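Hydroxyglutarate synthase (Oryza sativa, PDB 6W1K) catalyses the iron(II)- and O2-dependent decarboxylation and hydroxylation of 2-oxoadipate to D-2-hydroxyglutarate, a step of lysine catabolism. Local coordinates at residues S27-V32 / A157-E162; S35-A40 / P262-E267; K41-L46 / N220-N225; T196-H201 / I266-R271. One frame throughout, in Å; residues are numbered along the deposited sequence.

How the contacts relate
Contacts 2 and 4 meet on strand 258-271 and share Ile266 and Glu267. Their centres lie about 15 Å apart. Glu267 binds the nickel, with His59 and His195, at the site where the enzyme uses iron(II), and the 2-oxoadipate chelates the same ion. Contact 3 packs behind this strand, with its centre about 10 Å from that of contact 2 and about 13 Å from that of contact 4. Ile43 and Leu44 of helix 38-51 touch Ile266. Contact 1 lies on helix 16-36, just before the residues of contact 2. It touches contact 2 where Gly161 meets Arg36, and its Ser158 side chain is about 13 Å from the bound 2-oxoadipate.

Contact 1 of 4, residues S27-V32 / A157-E162; sequences SNMEKV and ASTSGE
Met29 and Val32 of helix 16-36 supply most of the apolar contact with the end of helix 154-160. The Met29 chain is extended beyond CG. Its CG lies 3.7 Å from Ser158 OG and its CE 3.9 Å from Ser158 CB. Ser158 OG has its polar partner elsewhere, in the carbonyl of Tyr191. Thr159 CG2 is 4.0 Å from Met29 CG and also touches Asn28 CB. Val32 uses both branches. CG2 sits 3.5 Å from Thr159 O, and CG1 rests on Gly161 CA at 3.8 Å. Gly161 follows the helix end with a positive phi of 73°, which favours glycine, and a beta carbon there would probably crowd Val32 CG1. Glu162 N bonds back to Ala157 O, the 6-to-1 bond known from the Schellman motif. The polar link is a water, which donates to Asn28 O at 3.0 Å and to Thr159 O at 2.7 Å. An alanine in place of Met29 would probably open a gap beside Ser158 CB and leave Thr159 CG2 with less to pack on. The two helices are thus joined mainly by apolar packing, with a water bridging two backbone carbonyls that could not bond to each other.

Contact 2 of 4, residues S35-A40 / P262-E267; sequences SRNPTA and PRSYIE. With NI (nickel (II) ion), chain E; OOG (2-oxoadipic acid), chain F.
Arg36 and Arg263 stack their guanidinium groups, with planes 11° apart and centres 4.2 Å apart. Arg263 NH1 lies over the centre of the Arg36 group, and Arg36 NE above the Arg263 plane, offset toward its rim. Arg36 reaches there on a chain extended from CG to NE, whereas Arg263 bends at chi2 (-63°). The pairing of like charges is probably eased by outside partners, Asn189 for Arg263 and, weakly, the Gly161 carbonyl for Arg36. Asn37 CG stands anti to the carbonyl carbon (chi1 -65°), which puts it against Ser264 CB. OD1 takes the N-H of Ser264 at 2.8 Å in a bent bond, in the amide plane and on a lone pair. OD1 also lies 2.9 Å from Ser264 O, a pair of acceptors that probably repel. Asn37 ND2 donates to Tyr33 O, which fixes the amide flip. The strand entered here belongs to the mixed sheet of a glyoxalase-clan fold, and its Tyr265 and Glu267 reach the active site. Tyr265 points away from residues 35-40, and its OH donates to O2 of the 2-oxoadipate at 2.8 Å. Glu267 binds the nickel through OE1 at 1.9 Å, and Gln241 holds its OE2. Ile266 CB meets Ala40 CB at 3.9 Å.

Contact 3 of 4, residues K41-L46 / N220-N225; sequences KTILEL and NGFKLN
Phe222 brings its ring to helix 38-51 and is touched there by three side chains. Ile43 comes over one face. Its CG1 makes a CH-pi contact, 4.1 Å from the centroid of the Phe222 ring and 28° off the normal. The two side chains slide past each other in opposite directions, and Ile43 CD1 comes within 4.0 Å of Phe222 CD2. Leu46 meets Phe222 tip to tip. Its CD1 lies in the ring plane, 3.7 Å from Phe222 CE2. The same methyl presses on the Asn220 amide, 3.7 Å from Asn220 CG, while Asn220 ND2 is held by the carbonyl of Phe216. Thr42 CG2 reaches the ring edge at Phe222 CZ, 3.6 Å away, and Thr42 OG1 bonds back to Pro38 O. Val217 of helix 210-219 also touches Phe222. This is plain apolar packing, in which an aromatic from the loop after helix 210-219 is set against one side of an amphipathic helix whose Ile43 also packs on strand 258-271.

Contact 4 of 4, residues T196-H201 / I266-R271; sequences TTISTH and IEFAER. With NI (nickel (II) ion), chain E; OOG (2-oxoadipic acid), chain F.
Thr196 to Ser199 run parallel to strand 266-271, with four backbone hydrogen bonds, the last from Thr200 N just past the strand end. Glu267 N donates to Thr196 O at 3.0 Å, and Ile198 N to Glu267 O at 2.9 Å. Ala269 N then donates to Ile198 O, and Thr200 N to Ala269 O. Glu267 O also receives a CA-H...O contact from Thr197 CA at 3.1 Å. On the face of Ile198 and Phe268 the contacts are apolar. Ile198 CD1 meets Ile266 CD1 at 4.0 Å and stands at the edge of the Phe268 ring. On the face with the metal ligand, Thr197 and Glu267 lie side by side. Thr197 CG2 is 3.4 Å from Glu267 OE2, which is hydrogen-bonded to Gln241, and also packs on Ala269 CB. Beyond the strand, His201 CE1 lies 3.8 Å from Arg271 CB. Arg271 O sits over one face of the ring, offset toward the rim, and His201 NE2 is hydrogen-bonded to Glu287 OE1. An alanine in place of His201 would probably leave Glu287 OE1 without this mate and uncover the Arg271 backbone. Arg271 itself forms a salt bridge with Asp58. Both the N-H and the C=O of Glu267 bond to strand 195-199, which probably fixes the position from which its carboxylate reaches the metal, while Thr197 CG2 probably limits how its chain can swing.

Contact 1 of 4, residues S27-V32 / A157-E162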
loop_
_atom_site.group_PDB
_atom_site.type_symbol
_atom_site.label_atom_id
_atom_site.label_comp_id
_atom_site.label_asym_id
_atom_site.label_seq_id
_atom_site.Cartn_x
_atom_site.Cartn_y
_atom_site.Cartn_z
ATOM N N SER A 27 10.340 6.830 -6.388
ATOM C CA SER A 27 11.593 6.122 -6.159
ATOM C C SER A 27 12.141 6.435 -4.780
ATOM O O SER A 27 12.626 5.539 -4.083
ATOM C CB SER A 27 12.595 6.483 -7.254
ATOM O OG SER A 27 13.848 5.957 -6.938
ATOM N N ASN A 28 12.014 7.692 -4.341
ATOM C CA ASN A 28 12.472 8.047 -3.002
ATOM C C ASN A 28 11.571 7.445 -1.932
ATOM O O ASN A 28 12.058 7.030 -0.883
ATOM C CB ASN A 28 12.572 9.571 -2.872
ATOM C CG ASN A 28 13.813 10.101 -3.534
ATOM O OD1 ASN A 28 14.813 9.407 -3.572
ATOM N ND2 ASN A 28 13.754 11.296 -4.095
ATOM N N MET A 29 10.254 7.365 -2.179
ATOM C CA MET A 29 9.394 6.660 -1.234
ATOM C C MET A 29 9.859 5.218 -1.074
ATOM O O MET A 29 9.936 4.696 0.045
ATOM C CB MET A 29 7.939 6.704 -1.700
ATOM C CG MET A 29 7.343 8.111 -1.783
ATOM S SD MET A 29 5.688 8.069 -2.530
ATOM C CE MET A 29 4.968 9.578 -1.932
ATOM N N GLU A 30 10.164 4.566 -2.192
ATOM C CA GLU A 30 10.611 3.184 -2.183
ATOM C C GLU A 30 11.953 3.028 -1.494
ATOM O O GLU A 30 12.213 1.986 -0.867
ATOM C CB GLU A 30 10.729 2.679 -3.613
ATOM C CG GLU A 30 11.220 1.275 -3.736
ATOM C CD GLU A 30 11.788 0.985 -5.125
ATOM O OE1 GLU A 30 12.754 1.660 -5.549
ATOM O OE2 GLU A 30 11.281 0.071 -5.787
ATOM N N LYS A 31 12.834 4.027 -1.616
ATOM C CA LYS A 31 14.143 3.933 -0.968
ATOM C C LYS A 31 14.022 3.890 0.554
ATOM O O LYS A 31 14.732 3.120 1.216
ATOM C CB LYS A 31 15.028 5.106 -1.393
ATOM C CG LYS A 31 15.241 5.198 -2.891
ATOM C CD LYS A 31 16.676 5.604 -3.256
ATOM C CE LYS A 31 16.826 5.834 -4.778
ATOM N NZ LYS A 31 15.914 6.953 -5.260
ATOM N N VAL A 32 13.189 4.771 1.136
ATOM C CA VAL A 32 12.942 4.733 2.575
ATOM C C VAL A 32 12.365 3.377 2.981
ATOM O O VAL A 32 12.801 2.762 3.966
ATOM C CB VAL A 32 11.991 5.870 3.001
ATOM C CG1 VAL A 32 11.606 5.700 4.513
ATOM C CG2 VAL A 32 12.628 7.229 2.764
ATOM N N ALA A 157 7.280 14.495 3.584
ATOM C CA ALA A 157 7.431 13.587 4.723
ATOM C C ALA A 157 7.675 12.149 4.259
ATOM O O ALA A 157 8.567 11.455 4.766
ATOM C CB ALA A 157 6.193 13.667 5.606
ATOM N N SER A 158 6.902 11.696 3.280
ATOM C CA SER A 158 7.021 10.320 2.810
ATOM C C SER A 158 8.361 10.083 2.122
ATOM O O SER A 158 8.981 9.033 2.311
ATOM C CB SER A 158 5.869 10.000 1.854
ATOM O OG SER A 158 5.845 8.619 1.568
ATOM N N THR A 159 8.822 11.037 1.315
ATOM C CA THR A 159 10.090 10.818 0.617
ATOM C C THR A 159 11.284 10.870 1.552
ATOM O O THR A 159 12.354 10.368 1.206
ATOM C CB THR A 159 10.292 11.834 -0.508
ATOM O OG1 THR A 159 10.235 13.180 -0.004
ATOM C CG2 THR A 159 9.232 11.646 -1.589
ATOM N N SER A 160 11.145 11.472 2.719
ATOM C CA SER A 160 12.294 11.637 3.582
ATOM C C SER A 160 12.238 10.727 4.790
ATOM O O SER A 160 13.178 10.733 5.578
ATOM C CB SER A 160 12.396 13.099 4.040
ATOM O OG SER A 160 11.266 13.447 4.834
ATOM N N GLY A 161 11.148 9.987 4.978
ATOM C CA GLY A 161 11.057 9.120 6.131
ATOM C C GLY A 161 10.843 9.837 7.458
ATOM O O GLY A 161 11.181 9.288 8.501
ATOM N N GLU A 162 10.258 11.027 7.450
ATOM C CA GLU A 162 10.072 11.806 8.671
ATOM C C GLU A 162 8.613 11.769 9.105
ATOM O O GLU A 162 7.711 11.647 8.276
ATOM C CB GLU A 162 10.527 13.254 8.455
ATOM C CG GLU A 162 12.002 13.373 8.100
ATOM C CD GLU A 162 12.956 13.058 9.249
ATOM O OE1 GLU A 162 12.513 13.028 10.418
ATOM O OE2 GLU A 162 14.165 12.864 8.958
HETATM O O HOH W 1 14.270 8.821 0.035
#

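Contact 2 of 4, residues S35-A40 / P262-E267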
loop_
_atom_site.group_PDB
_atom_site.type_symbol
_atom_site.label_atom_id
_atom_site.label_comp_id
_atom_site.label_asym_id
_atom_site.label_seq_id
_atom_site.Cartn_x
_atom_site.Cartn_y
_atom_site.Cartn_z
ATOM N N SER A 35 14.979 0.620 2.954
ATOM C CA SER A 35 15.975 0.768 4.012
ATOM C C SER A 35 15.442 0.362 5.384
ATOM O O SER A 35 16.232 0.074 6.293
ATOM C CB SER A 35 16.482 2.218 4.022
ATOM O OG SER A 35 15.525 3.105 4.560
ATOM N N ARG A 36 14.127 0.321 5.570
ATOM C CA ARG A 36 13.566 -0.017 6.874
ATOM C C ARG A 36 12.878 -1.369 6.911
ATOM O O ARG A 36 12.415 -1.787 7.991
ATOM C CB ARG A 36 12.525 1.023 7.313
ATOM C CG ARG A 36 12.995 2.446 7.555
ATOM C CD ARG A 36 11.717 3.296 7.770
ATOM N NE ARG A 36 11.954 4.552 8.420
ATOM C CZ ARG A 36 11.063 5.527 8.464
ATOM N NH1 ARG A 36 9.870 5.398 7.872
ATOM N NH2 ARG A 36 11.386 6.636 9.083
ATOM N N ASN A 37 12.783 -2.048 5.777
ATOM C CA ASN A 37 12.033 -3.295 5.650
ATOM C C ASN A 37 12.893 -4.346 4.965
ATOM O O ASN A 37 12.748 -4.606 3.757
ATOM C CB ASN A 37 10.723 -3.045 4.906
ATOM C CG ASN A 37 9.797 -2.143 5.694
ATOM O OD1 ASN A 37 9.045 -2.625 6.540
ATOM N ND2 ASN A 37 9.906 -0.826 5.481
ATOM N N PRO A 38 13.778 -4.998 5.731
ATOM C CA PRO A 38 14.667 -6.020 5.157
ATOM C C PRO A 38 13.939 -7.187 4.515
ATOM O O PRO A 38 14.478 -7.802 3.581
ATOM C CB PRO A 38 15.485 -6.502 6.371
ATOM C CG PRO A 38 15.271 -5.531 7.434
ATOM C CD PRO A 38 13.960 -4.850 7.184
ATOM N N THR A 39 12.747 -7.538 5.005
ATOM C CA THR A 39 12.008 -8.655 4.416
ATOM C C THR A 39 11.560 -8.312 2.999
ATOM O O THR A 39 11.730 -9.104 2.062
ATOM C CB THR A 39 10.804 -9.018 5.287
ATOM O OG1 THR A 39 11.261 -9.551 6.545
ATOM C CG2 THR A 39 9.913 -10.037 4.577
ATOM N N ALA A 40 10.977 -7.127 2.825
ATOM C CA ALA A 40 10.547 -6.721 1.502
ATOM C C ALA A 40 11.740 -6.590 0.568
ATOM O O ALA A 40 11.685 -7.029 -0.578
ATOM C CB ALA A 40 9.787 -5.401 1.595
ATOM N N PRO A 262 5.771 -1.958 14.703
ATOM C CA PRO A 262 5.648 -2.462 13.325
ATOM C C PRO A 262 6.129 -1.457 12.280
ATOM O O PRO A 262 5.881 -0.254 12.373
ATOM C CB PRO A 262 4.138 -2.713 13.183
ATOM C CG PRO A 262 3.512 -1.667 14.085
ATOM C CD PRO A 262 4.465 -1.581 15.279
ATOM N N ARG A 263 6.868 -1.968 11.299
ATOM C CA ARG A 263 7.151 -1.206 10.088
ATOM C C ARG A 263 6.200 -1.715 8.998
ATOM O O ARG A 263 4.996 -1.898 9.252
ATOM C CB ARG A 263 8.631 -1.309 9.715
ATOM C CG ARG A 263 9.578 -0.619 10.735
ATOM C CD ARG A 263 9.328 0.871 10.812
ATOM N NE ARG A 263 10.447 1.637 11.336
ATOM C CZ ARG A 263 10.370 2.922 11.670
ATOM N NH1 ARG A 263 9.214 3.575 11.556
ATOM N NH2 ARG A 263 11.440 3.552 12.128
ATOM N N SER A 264 6.701 -1.923 7.796
ATOM C CA SER A 264 5.853 -2.180 6.638
ATOM C C SER A 264 6.003 -3.625 6.195
ATOM O O SER A 264 6.723 -4.425 6.794
ATOM C CB SER A 264 6.200 -1.210 5.518
ATOM O OG SER A 264 5.948 0.116 5.948
ATOM N N TYR A 265 5.282 -3.966 5.134
ATOM C CA TYR A 265 5.245 -5.324 4.630
ATOM C C TYR A 265 5.209 -5.240 3.119
ATOM O O TYR A 265 5.298 -4.152 2.541
ATOM C CB TYR A 265 4.051 -6.101 5.180
ATOM C CG TYR A 265 2.664 -5.579 4.797
ATOM C CD1 TYR A 265 2.038 -4.613 5.564
ATOM C CD2 TYR A 265 1.975 -6.078 3.701
ATOM C CE1 TYR A 265 0.789 -4.146 5.265
ATOM C CE2 TYR A 265 0.707 -5.603 3.386
ATOM C CZ TYR A 265 0.127 -4.631 4.180
ATOM O OH TYR A 265 -1.127 -4.135 3.917
ATOM N N ILE A 266 5.133 -6.392 2.464
ATOM C CA ILE A 266 5.033 -6.430 1.011
ATOM C C ILE A 266 3.887 -7.359 0.626
ATOM O O ILE A 266 3.650 -8.382 1.279
ATOM C CB ILE A 266 6.373 -6.856 0.355
ATOM C CG1 ILE A 266 6.262 -6.767 -1.175
ATOM C CG2 ILE A 266 6.814 -8.270 0.770
ATOM C CD1 ILE A 266 7.623 -6.816 -1.945
ATOM N N GLU A 267 3.161 -6.988 -0.424
ATOM C CA GLU A 267 2.015 -7.748 -0.895
ATOM C C GLU A 267 2.311 -8.299 -2.289
ATOM O O GLU A 267 3.218 -7.833 -2.999
ATOM C CB GLU A 267 0.756 -6.862 -0.865
ATOM C CG GLU A 267 -0.502 -7.526 -1.341
ATOM C CD GLU A 267 -1.591 -6.516 -1.695
ATOM O OE1 GLU A 267 -1.780 -5.566 -0.919
ATOM O OE2 GLU A 267 -2.256 -6.663 -2.751
HETATM NI NI NI E . -2.363 -3.753 -0.926
HETATM C C2 OOG F . -3.813 -1.325 3.069
HETATM C C3 OOG F . -4.439 -2.721 3.050
HETATM C C4 OOG F . -5.408 -2.850 1.869
HETATM C C6 OOG F . -5.256 -4.071 -0.475
HETATM O O4 OOG F . -6.490 -4.306 -0.489
HETATM O O3 OOG F . -4.510 -4.619 -1.317
HETATM C C5 OOG F . -4.665 -3.123 0.561
HETATM C C1 OOG F . -3.015 -1.071 4.357
HETATM O O1 OOG F . -2.740 0.033 4.676
HETATM O O2 OOG F . -2.595 -2.121 5.174
HETATM O O5 OOG F . -3.630 -2.602 0.339
#

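Contact 3 of 4, residues K41-L46 / N220-N225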
loop_
_atom_site.group_PDB
_atom_site.type_symbol
_atom_site.label_atom_id
_atom_site.label_comp_id
_atom_site.label_asym_id
_atom_site.label_seq_id
_atom_site.Cartn_x
_atom_site.Cartn_y
_atom_site.Cartn_z
ATOM N N LYS A 41 12.827 -5.978 1.047
ATOM C CA LYS A 41 14.014 -5.822 0.222
ATOM C C LYS A 41 14.561 -7.175 -0.204
ATOM O O LYS A 41 14.972 -7.351 -1.355
ATOM C CB LYS A 41 15.070 -5.034 0.985
ATOM C CG LYS A 41 16.361 -4.762 0.236
ATOM C CD LYS A 41 17.329 -3.977 1.115
ATOM C CE LYS A 41 18.684 -3.791 0.436
ATOM N NZ LYS A 41 19.738 -3.286 1.388
ATOM N N THR A 42 14.605 -8.140 0.718
ATOM C CA THR A 42 15.146 -9.447 0.362
ATOM C C THR A 42 14.265 -10.155 -0.652
ATOM O O THR A 42 14.764 -10.743 -1.614
ATOM C CB THR A 42 15.302 -10.323 1.600
ATOM O OG1 THR A 42 16.277 -9.739 2.447
ATOM C CG2 THR A 42 15.764 -11.744 1.203
ATOM N N ILE A 43 12.950 -10.140 -0.425
ATOM C CA ILE A 43 12.031 -10.814 -1.333
ATOM C C ILE A 43 12.134 -10.228 -2.737
ATOM O O ILE A 43 12.107 -10.968 -3.723
ATOM C CB ILE A 43 10.591 -10.730 -0.794
ATOM C CG1 ILE A 43 10.421 -11.688 0.376
ATOM C CG2 ILE A 43 9.566 -11.133 -1.868
ATOM C CD1 ILE A 43 9.105 -11.557 1.130
ATOM N N LEU A 44 12.225 -8.896 -2.855
ATOM C CA LEU A 44 12.375 -8.289 -4.175
ATOM C C LEU A 44 13.675 -8.727 -4.848
ATOM O O LEU A 44 13.722 -8.953 -6.068
ATOM C CB LEU A 44 12.302 -6.769 -4.047
ATOM C CG LEU A 44 10.909 -6.200 -3.773
ATOM C CD1 LEU A 44 11.014 -4.767 -3.296
ATOM C CD2 LEU A 44 10.051 -6.295 -5.032
ATOM N N GLU A 45 14.740 -8.883 -4.073
ATOM C CA GLU A 45 15.965 -9.422 -4.655
ATOM C C GLU A 45 15.779 -10.879 -5.070
ATOM O O GLU A 45 16.270 -11.299 -6.127
ATOM C CB GLU A 45 17.118 -9.275 -3.664
ATOM C CG GLU A 45 17.492 -7.814 -3.399
ATOM C CD GLU A 45 18.471 -7.622 -2.240
ATOM O OE1 GLU A 45 18.706 -8.593 -1.483
ATOM O OE2 GLU A 45 19.001 -6.490 -2.089
ATOM N N LEU A 46 15.089 -11.674 -4.244
ATOM C CA LEU A 46 14.926 -13.091 -4.566
ATOM C C LEU A 46 14.094 -13.284 -5.832
ATOM O O LEU A 46 14.361 -14.185 -6.640
ATOM C CB LEU A 46 14.271 -13.825 -3.396
ATOM C CG LEU A 46 15.140 -14.083 -2.160
ATOM C CD1 LEU A 46 14.263 -14.588 -0.995
ATOM C CD2 LEU A 46 16.266 -15.069 -2.450
ATOM N N ASN A 220 11.595 -19.809 1.155
ATOM C CA ASN A 220 12.748 -18.966 1.448
ATOM C C ASN A 220 12.729 -18.422 2.874
ATOM O O ASN A 220 13.570 -17.586 3.214
ATOM C CB ASN A 220 12.820 -17.821 0.442
ATOM C CG ASN A 220 13.509 -18.235 -0.842
ATOM O OD1 ASN A 220 14.724 -18.449 -0.866
ATOM N ND2 ASN A 220 12.735 -18.376 -1.913
ATOM N N GLY A 221 11.796 -18.880 3.708
ATOM C CA GLY A 221 11.840 -18.624 5.131
ATOM C C GLY A 221 10.960 -17.506 5.646
ATOM O O GLY A 221 11.052 -17.170 6.837
ATOM N N PHE A 222 10.101 -16.938 4.813
ATOM C CA PHE A 222 9.279 -15.799 5.202
ATOM C C PHE A 222 7.843 -16.234 5.467
ATOM O O PHE A 222 7.333 -17.168 4.842
ATOM C CB PHE A 222 9.312 -14.712 4.123
ATOM C CG PHE A 222 10.698 -14.236 3.802
ATOM C CD1 PHE A 222 11.415 -13.477 4.718
ATOM C CD2 PHE A 222 11.294 -14.565 2.599
ATOM C CE1 PHE A 222 12.702 -13.059 4.438
ATOM C CE2 PHE A 222 12.577 -14.144 2.308
ATOM C CZ PHE A 222 13.282 -13.393 3.228
ATOM N N LYS A 223 7.209 -15.534 6.405
ATOM C CA LYS A 223 5.878 -15.869 6.912
ATOM C C LYS A 223 4.825 -15.010 6.209
ATOM O O LYS A 223 4.986 -13.795 6.190
ATOM C CB LYS A 223 5.830 -15.611 8.415
ATOM C CG LYS A 223 4.735 -16.356 9.154
ATOM C CD LYS A 223 4.632 -15.992 10.614
ATOM C CE LYS A 223 5.914 -16.253 11.372
ATOM N NZ LYS A 223 6.285 -17.684 11.303
ATOM N N LEU A 224 3.786 -15.623 5.660
ATOM C CA LEU A 224 2.689 -14.890 5.064
ATOM C C LEU A 224 1.601 -14.589 6.091
ATOM O O LEU A 224 1.348 -15.378 6.999
ATOM C CB LEU A 224 2.095 -15.702 3.912
ATOM C CG LEU A 224 3.064 -15.991 2.760
ATOM C CD1 LEU A 224 2.447 -16.913 1.712
ATOM C CD2 LEU A 224 3.499 -14.697 2.117
ATOM N N ASN A 225 0.930 -13.448 5.910
ATOM C CA ASN A 225 -0.265 -13.122 6.686
ATOM C C ASN A 225 -1.251 -14.286 6.652
ATOM O O ASN A 225 -1.728 -14.666 5.581
ATOM C CB ASN A 225 -0.914 -11.855 6.111
ATOM C CG ASN A 225 -2.154 -11.429 6.874
ATOM O OD1 ASN A 225 -2.740 -12.218 7.600
ATOM N ND2 ASN A 225 -2.556 -10.169 6.713
#

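Contact 4 of 4, residues T196-H201 / I266-R271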
loop_
_atom_site.group_PDB
_atom_site.type_symbol
_atom_site.label_atom_id
_atom_site.label_comp_id
_atom_site.label_asym_id
_atom_site.label_seq_id
_atom_site.Cartn_x
_atom_site.Cartn_y
_atom_site.Cartn_z
ATOM N N THR A 196 4.423 -1.956 -0.878
ATOM C CA THR A 196 4.296 -2.098 -2.317
ATOM C C THR A 196 3.772 -3.501 -2.570
ATOM O O THR A 196 3.733 -4.343 -1.665
ATOM C CB THR A 196 5.633 -1.849 -3.028
ATOM O OG1 THR A 196 5.388 -1.689 -4.442
ATOM C CG2 THR A 196 6.585 -3.005 -2.815
ATOM N N THR A 197 3.403 -3.758 -3.821
ATOM C CA THR A 197 2.746 -4.997 -4.240
ATOM C C THR A 197 3.363 -5.472 -5.534
ATOM O O THR A 197 3.431 -4.703 -6.492
ATOM C CB THR A 197 1.255 -4.746 -4.472
ATOM O OG1 THR A 197 0.715 -4.099 -3.319
ATOM C CG2 THR A 197 0.494 -6.015 -4.728
ATOM N N ILE A 198 3.789 -6.724 -5.575
ATOM C CA ILE A 198 4.320 -7.306 -6.790
ATOM C C ILE A 198 3.158 -7.860 -7.597
ATOM O O ILE A 198 2.332 -8.624 -7.085
ATOM C CB ILE A 198 5.342 -8.402 -6.476
ATOM C CG1 ILE A 198 6.560 -7.828 -5.757
ATOM C CG2 ILE A 198 5.753 -9.118 -7.748
ATOM C CD1 ILE A 198 7.519 -8.938 -5.319
ATOM N N SER A 199 3.096 -7.469 -8.864
ATOM C CA SER A 199 2.111 -7.989 -9.793
ATOM C C SER A 199 2.587 -9.346 -10.299
ATOM O O SER A 199 3.376 -9.422 -11.244
ATOM C CB SER A 199 1.932 -7.003 -10.948
ATOM O OG SER A 199 1.038 -7.551 -11.874
ATOM N N THR A 200 2.096 -10.439 -9.698
ATOM C CA THR A 200 2.664 -11.743 -10.054
ATOM C C THR A 200 2.396 -12.113 -11.506
ATOM O O THR A 200 3.243 -12.743 -12.145
ATOM C CB THR A 200 2.161 -12.862 -9.132
ATOM O OG1 THR A 200 0.795 -13.210 -9.410
ATOM C CG2 THR A 200 2.329 -12.446 -7.683
ATOM N N HIS A 201 1.216 -11.770 -12.045
ATOM C CA HIS A 201 0.889 -12.155 -13.420
ATOM C C HIS A 201 1.785 -11.481 -14.452
ATOM O O HIS A 201 1.790 -11.905 -15.610
ATOM C CB HIS A 201 -0.585 -11.845 -13.738
ATOM C CG HIS A 201 -0.969 -10.416 -13.488
ATOM N ND1 HIS A 201 -1.389 -9.963 -12.253
ATOM C CD2 HIS A 201 -0.991 -9.341 -14.311
ATOM C CE1 HIS A 201 -1.640 -8.667 -12.325
ATOM N NE2 HIS A 201 -1.417 -8.268 -13.567
ATOM N N ILE A 266 5.133 -6.392 2.464
ATOM C CA ILE A 266 5.033 -6.430 1.011
ATOM C C ILE A 266 3.887 -7.359 0.626
ATOM O O ILE A 266 3.650 -8.382 1.279
ATOM C CB ILE A 266 6.373 -6.856 0.355
ATOM C CG1 ILE A 266 6.262 -6.767 -1.175
ATOM C CG2 ILE A 266 6.814 -8.270 0.770
ATOM C CD1 ILE A 266 7.623 -6.816 -1.945
ATOM N N GLU A 267 3.161 -6.988 -0.424
ATOM C CA GLU A 267 2.015 -7.748 -0.895
ATOM C C GLU A 267 2.311 -8.299 -2.289
ATOM O O GLU A 267 3.218 -7.833 -2.999
ATOM C CB GLU A 267 0.756 -6.862 -0.865
ATOM C CG GLU A 267 -0.502 -7.526 -1.341
ATOM C CD GLU A 267 -1.591 -6.516 -1.695
ATOM O OE1 GLU A 267 -1.780 -5.566 -0.919
ATOM O OE2 GLU A 267 -2.256 -6.663 -2.751
ATOM N N PHE A 268 1.591 -9.375 -2.626
ATOM C CA PHE A 268 1.632 -10.023 -3.936
ATOM C C PHE A 268 0.201 -10.197 -4.431
ATOM O O PHE A 268 -0.680 -10.620 -3.674
ATOM C CB PHE A 268 2.363 -11.364 -3.846
ATOM C CG PHE A 268 3.418 -11.390 -2.776
ATOM C CD1 PHE A 268 4.608 -10.688 -2.929
ATOM C CD2 PHE A 268 3.219 -12.130 -1.616
ATOM C CE1 PHE A 268 5.589 -10.723 -1.935
ATOM C CE2 PHE A 268 4.181 -12.172 -0.623
ATOM C CZ PHE A 268 5.363 -11.461 -0.771
ATOM N N ALA A 269 -0.041 -9.826 -5.680
ATOM C CA ALA A 269 -1.400 -9.808 -6.189
ATOM C C ALA A 269 -1.455 -10.376 -7.592
ATOM O O ALA A 269 -0.582 -10.113 -8.430
ATOM C CB ALA A 269 -1.984 -8.390 -6.170
ATOM N N GLU A 270 -2.494 -11.163 -7.837
ATOM C CA GLU A 270 -2.782 -11.687 -9.167
ATOM C C GLU A 270 -4.148 -11.176 -9.587
ATOM O O GLU A 270 -5.131 -11.359 -8.859
ATOM C CB GLU A 270 -2.771 -13.221 -9.202
ATOM C CG GLU A 270 -2.903 -13.783 -10.651
ATOM C CD GLU A 270 -2.556 -15.273 -10.789
ATOM O OE1 GLU A 270 -2.053 -15.863 -9.820
ATOM O OE2 GLU A 270 -2.799 -15.854 -11.878
ATOM N N ARG A 271 -4.208 -10.532 -10.738
ATOM C CA ARG A 271 -5.459 -10.093 -11.337
ATOM C C ARG A 271 -5.754 -10.989 -12.530
ATOM O O ARG A 271 -4.999 -10.992 -13.512
ATOM C CB ARG A 271 -5.378 -8.627 -11.756
ATOM C CG ARG A 271 -4.962 -7.681 -10.602
ATOM C CD ARG A 271 -4.863 -6.183 -11.033
ATOM N NE ARG A 271 -4.679 -5.377 -9.827
ATOM C CZ ARG A 271 -5.664 -4.937 -9.050
ATOM N NH1 ARG A 271 -5.381 -4.252 -7.960
ATOM N NH2 ARG A 271 -6.926 -5.153 -9.382
HETATM NI NI NI E . -2.363 -3.753 -0.926
HETATM C C2 OOG F . -3.813 -1.325 3.069
HETATM C C3 OOG F . -4.439 -2.721 3.050
HETATM C C4 OOG F . -5.408 -2.850 1.869
HETATM C C6 OOG F . -5.256 -4.071 -0.475
HETATM O O4 OOG F . -6.490 -4.306 -0.489
HETATM O O3 OOG F . -4.510 -4.619 -1.317
HETATM C C5 OOG F . -4.665 -3.123 0.561
HETATM C C1 OOG F . -3.015 -1.071 4.357
HETATM O O1 OOG F . -2.740 0.033 4.676
HETATM O O2 OOG F . -2.595 -2.121 5.174
HETATM O O5 OOG F . -3.630 -2.602 0.339
#